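Long-range contact in 16S rRNA methyltransferase (Streptomyces sp. DSM 40477, PDB 3MQ2), which methylates the N1 position of adenine 1408 in 16S rRNA, using S-adenosyl-L-methionine, and so confers resistance to aminoglycosides such as kanamycin and apramycin: residues 28-33 with 53-58. Residues are numbered along the deposited sequence; the frame is centred on the assembly and turned at random.
With SAH (S-adenosyl-L-homocysteine), chain C.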
ATOM      1  N   ASP A  28      17.303   7.732   3.410  1.00 23.52           N
ATOM      2  CA  ASP A  28      17.425   7.077   4.705  1.00 19.18           C
ATOM      3  C   ASP A  28      16.702   5.741   4.730  1.00 23.88           C
ATOM      4  O   ASP A  28      17.139   4.802   5.394  1.00 24.32           O
ATOM      5  CB  ASP A  28      16.873   7.977   5.811  1.00 23.11           C
ATOM      6  CG  ASP A  28      17.756   9.179   6.077  1.00 37.05           C
ATOM      7  OD1 ASP A  28      18.926   9.164   5.638  1.00 40.94           O
ATOM      8  OD2 ASP A  28      17.282  10.131   6.735  1.00 39.56           O
ATOM      9  N   ASP A  29      15.593   5.654   4.006  1.00 19.48           N
ATOM     10  CA  ASP A  29      14.771   4.451   4.046  1.00 17.34           C
ATOM     11  C   ASP A  29      13.804   4.440   2.869  1.00 15.64           C
ATOM     12  O   ASP A  29      13.688   5.426   2.147  1.00 15.96           O
ATOM     13  CB  ASP A  29      14.001   4.398   5.362  1.00 19.71           C
ATOM     14  CG  ASP A  29      13.616   2.982   5.766  1.00 24.09           C
ATOM     15  OD1 ASP A  29      13.970   2.021   5.041  1.00 29.04           O
ATOM     16  OD2 ASP A  29      12.967   2.839   6.823  1.00 25.68           O
ATOM     17  N   VAL A  30      13.115   3.323   2.688  1.00 13.53           N
ATOM     18  CA  VAL A  30      12.168   3.192   1.584  1.00 15.83           C
ATOM     19  C   VAL A  30      10.779   2.866   2.123  1.00 12.61           C
ATOM     20  O   VAL A  30      10.631   2.017   3.006  1.00 13.11           O
ATOM     21  CB  VAL A  30      12.604   2.090   0.592  1.00 15.30           C
ATOM     22  CG1 VAL A  30      11.536   1.868  -0.470  1.00 12.12           C
ATOM     23  CG2 VAL A  30      13.935   2.450  -0.067  1.00 16.39           C
ATOM     24  N   VAL A  31       9.767   3.549   1.587  1.00 11.11           N
ATOM     25  CA  VAL A  31       8.365   3.267   1.889  1.00  8.74           C
ATOM     26  C   VAL A  31       7.747   2.735   0.613  1.00 13.03           C
ATOM     27  O   VAL A  31       8.024   3.269  -0.442  1.00 10.86           O
ATOM     28  CB  VAL A  31       7.620   4.567   2.271  1.00 12.56           C
ATOM     29  CG1 VAL A  31       6.132   4.316   2.480  1.00 13.19           C
ATOM     30  CG2 VAL A  31       8.236   5.193   3.523  1.00 17.69           C
ATOM     31  N   LEU A  32       6.937   1.683   0.706  1.00  9.13           N
ATOM     32  CA  LEU A  32       6.298   1.096  -0.477  1.00  9.61           C
ATOM     33  C   LEU A  32       4.784   1.111  -0.324  1.00 12.08           C
ATOM     34  O   LEU A  32       4.264   0.632   0.682  1.00 11.26           O
ATOM     35  CB  LEU A  32       6.766  -0.348  -0.662  1.00  7.40           C
ATOM     36  CG  LEU A  32       6.096  -1.138  -1.788  1.00  6.00           C
ATOM     37  CD1 LEU A  32       6.441  -0.525  -3.143  1.00 10.57           C
ATOM     38  CD2 LEU A  32       6.531  -2.591  -1.754  1.00  9.25           C
ATOM     39  N   ASP A  33       4.080   1.652  -1.319  1.00  8.60           N
ATOM     40  CA  ASP A  33       2.619   1.610  -1.337  1.00  7.28           C
ATOM     41  C   ASP A  33       2.190   0.601  -2.403  1.00  8.14           C
ATOM     42  O   ASP A  33       2.502   0.777  -3.577  1.00 10.02           O
ATOM     43  CB  ASP A  33       2.034   2.993  -1.657  1.00  7.44           C
ATOM     44  CG  ASP A  33       0.530   3.069  -1.422  1.00 12.24           C
ATOM     45  OD1 ASP A  33       0.024   2.313  -0.569  1.00 14.35           O
ATOM     46  OD2 ASP A  33      -0.155   3.887  -2.076  1.00 11.16           O
ATOM     47  N   LEU A  53      12.756   7.472   0.349  1.00 14.69           N
ATOM     48  CA  LEU A  53      12.357   7.181  -1.021  1.00 13.55           C
ATOM     49  C   LEU A  53      11.018   6.475  -0.982  1.00 10.37           C
ATOM     50  O   LEU A  53      10.865   5.479  -0.285  1.00 15.06           O
ATOM     51  CB  LEU A  53      13.395   6.291  -1.700  1.00 15.70           C
ATOM     52  CG  LEU A  53      13.070   5.806  -3.109  1.00 16.27           C
ATOM     53  CD1 LEU A  53      12.823   6.976  -4.029  1.00 16.53           C
ATOM     54  CD2 LEU A  53      14.202   4.909  -3.645  1.00 19.55           C
ATOM     55  N   VAL A  54      10.046   6.988  -1.727  1.00  9.27           N
ATOM     56  CA  VAL A  54       8.704   6.400  -1.718  1.00  9.04           C
ATOM     57  C   VAL A  54       8.471   5.718  -3.044  1.00 11.81           C
ATOM     58  O   VAL A  54       8.602   6.346  -4.090  1.00 11.52           O
ATOM     59  CB  VAL A  54       7.608   7.470  -1.494  1.00 11.01           C
ATOM     60  CG1 VAL A  54       6.205   6.829  -1.485  1.00  9.81           C
ATOM     61  CG2 VAL A  54       7.873   8.219  -0.179  1.00 11.59           C
ATOM     62  N   VAL A  55       8.152   4.427  -2.989  1.00  8.39           N
ATOM     63  CA  VAL A  55       7.879   3.640  -4.184  1.00  7.58           C
ATOM     64  C   VAL A  55       6.406   3.262  -4.137  1.00 11.36           C
ATOM     65  O   VAL A  55       5.896   2.871  -3.089  1.00 11.97           O
ATOM     66  CB  VAL A  55       8.750   2.358  -4.222  1.00  7.10           C
ATOM     67  CG1 VAL A  55       8.479   1.550  -5.495  1.00  8.99           C
ATOM     68  CG2 VAL A  55      10.236   2.723  -4.148  1.00  9.22           C
ATOM     69  N   ALA A  56       5.711   3.383  -5.260  1.00  7.56           N
ATOM     70  CA  ALA A  56       4.295   3.037  -5.273  1.00  5.56           C
ATOM     71  C   ALA A  56       4.000   2.258  -6.523  1.00 11.26           C
ATOM     72  O   ALA A  56       4.520   2.568  -7.586  1.00  9.52           O
ATOM     73  CB  ALA A  56       3.421   4.291  -5.212  1.00  8.01           C
ATOM     74  N   LEU A  57       3.185   1.223  -6.401  1.00  6.74           N
ATOM     75  CA  LEU A  57       2.907   0.419  -7.580  1.00  7.53           C
ATOM     76  C   LEU A  57       1.430   0.103  -7.721  1.00 10.48           C
ATOM     77  O   LEU A  57       0.663   0.145  -6.743  1.00  9.02           O
ATOM     78  CB  LEU A  57       3.750  -0.853  -7.581  1.00 12.94           C
ATOM     79  CG  LEU A  57       3.704  -1.715  -6.326  1.00 14.10           C
ATOM     80  CD1 LEU A  57       2.513  -2.641  -6.398  1.00 17.14           C
ATOM     81  CD2 LEU A  57       4.988  -2.521  -6.192  1.00 16.80           C
ATOM     82  N   ASP A  58       1.024  -0.169  -8.957  1.00  7.13           N
ATOM     83  CA  ASP A  58      -0.330  -0.637  -9.202  1.00  7.78           C
ATOM     84  C   ASP A  58      -0.300  -1.520 -10.425  1.00  9.99           C
ATOM     85  O   ASP A  58       0.545  -1.337 -11.309  1.00 10.11           O
ATOM     86  CB  ASP A  58      -1.281   0.528  -9.470  1.00  8.43           C
ATOM     87  CG  ASP A  58      -2.734   0.155  -9.236  1.00 14.93           C
ATOM     88  OD1 ASP A  58      -3.231   0.400  -8.113  1.00 13.57           O
ATOM     89  OD2 ASP A  58      -3.376  -0.403 -10.156  1.00 17.88           O
TER
HETATM   90  N   SAH C 216      -4.649   2.596  -2.370  0.62  5.86           N
HETATM   91  CA  SAH C 216      -5.273   3.430  -3.382  0.62 13.22           C
HETATM   92  CB  SAH C 216      -6.094   2.591  -4.360  0.62  9.82           C
HETATM   93  CG  SAH C 216      -6.969   1.532  -3.699  0.62 13.11           C
HETATM   94  SD  SAH C 216      -8.175   0.846  -4.862  0.62 17.41           S
HETATM   95  C   SAH C 216      -6.153   4.462  -2.705  0.62 21.89           C
HETATM   96  O   SAH C 216      -6.701   5.353  -3.354  0.62 22.72           O
HETATM   97  OXT SAH C 216      -6.329   4.407  -1.487  0.62 14.06           O
HETATM   98  C5' SAH C 216      -7.223  -0.695  -4.828  0.62 13.49           C
HETATM   99  C4' SAH C 216      -6.103  -0.693  -5.863  0.62  9.21           C
HETATM  100  O4' SAH C 216      -5.389  -1.907  -5.767  0.62 13.42           O
HETATM  101  C3' SAH C 216      -6.614  -0.611  -7.303  0.62 12.13           C
HETATM  102  O3' SAH C 216      -5.942   0.427  -7.972  0.62 13.20           O
HETATM  103  C2' SAH C 216      -6.230  -1.916  -7.964  0.62 12.97           C
HETATM  104  O2' SAH C 216      -5.777  -1.707  -9.290  0.62 14.44           O
HETATM  105  C1' SAH C 216      -5.105  -2.391  -7.066  0.62 10.71           C
HETATM  106  N9  SAH C 216      -4.949  -3.850  -7.009  0.62 15.81           N
HETATM  107  C8  SAH C 216      -5.891  -4.812  -6.754  0.62 11.25           C
HETATM  108  N7  SAH C 216      -5.271  -6.025  -6.787  0.62 16.73           N
HETATM  109  C5  SAH C 216      -3.953  -5.822  -7.052  0.62 12.80           C
HETATM  110  C6  SAH C 216      -2.873  -6.680  -7.197  0.62 12.30           C
HETATM  111  N6  SAH C 216      -3.025  -7.996  -7.070  0.62 11.46           N
HETATM  112  N1  SAH C 216      -1.632  -6.149  -7.465  0.62 13.59           N
HETATM  113  C2  SAH C 216      -1.455  -4.788  -7.593  0.62 14.33           C
HETATM  114  N3  SAH C 216      -2.527  -3.935  -7.460  0.62 11.22           N
HETATM  115  C4  SAH C 216      -3.746  -4.459  -7.186  0.62 13.81           C
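Segments 28-33 and 53-58 lie on the two parallel strands of a beta-alpha-beta unit in the Rossmann-like methyltransferase core. Five backbone hydrogen bonds join them, from Leu53 N to Asp29 O through to Leu57 N to Asp33 O. The middle one, Val55 N to Val31 O at 2.8 Å, is almost straight (177°).

Val30, Leu32, Leu53 and Val55 line one face of the sheet. There Leu32 CD1 lies 3.7 Å from Val55 CG1. The other methyl of Val55, CG2, meets Val30 CG1 at 4.0 Å. CG of Leu57 sits between its backbone N and carbonyl carbon (chi1 52°), which brings the end of the side chain nearer to residues 28-33 and puts CD2 3.9 Å from Leu32 CD1. One methyl of Leu32 thus touches two residues of the other strand. On the opposite face Asp33 CB packs against Ala56 CB at 4.0 Å, while the Asp33 carboxylate bonds to Thr36.

Asp58 ends the second strand and binds the ribose of S-adenosyl-L-homocysteine with both carboxylate oxygens. OD1 accepts from SAH O3' (2.7 Å) and OD2 from SAH O2' (2.9 Å). OD1 also accepts from Gly37 N and OD2 from Asp60 N, which helps fix the carboxylate.

Helix 40-48 connects the strands and places Pro42 over Val54 and Ala56. Strand 99-105 flanks residues 29-33, and strand 83-87 flanks residues 53-58.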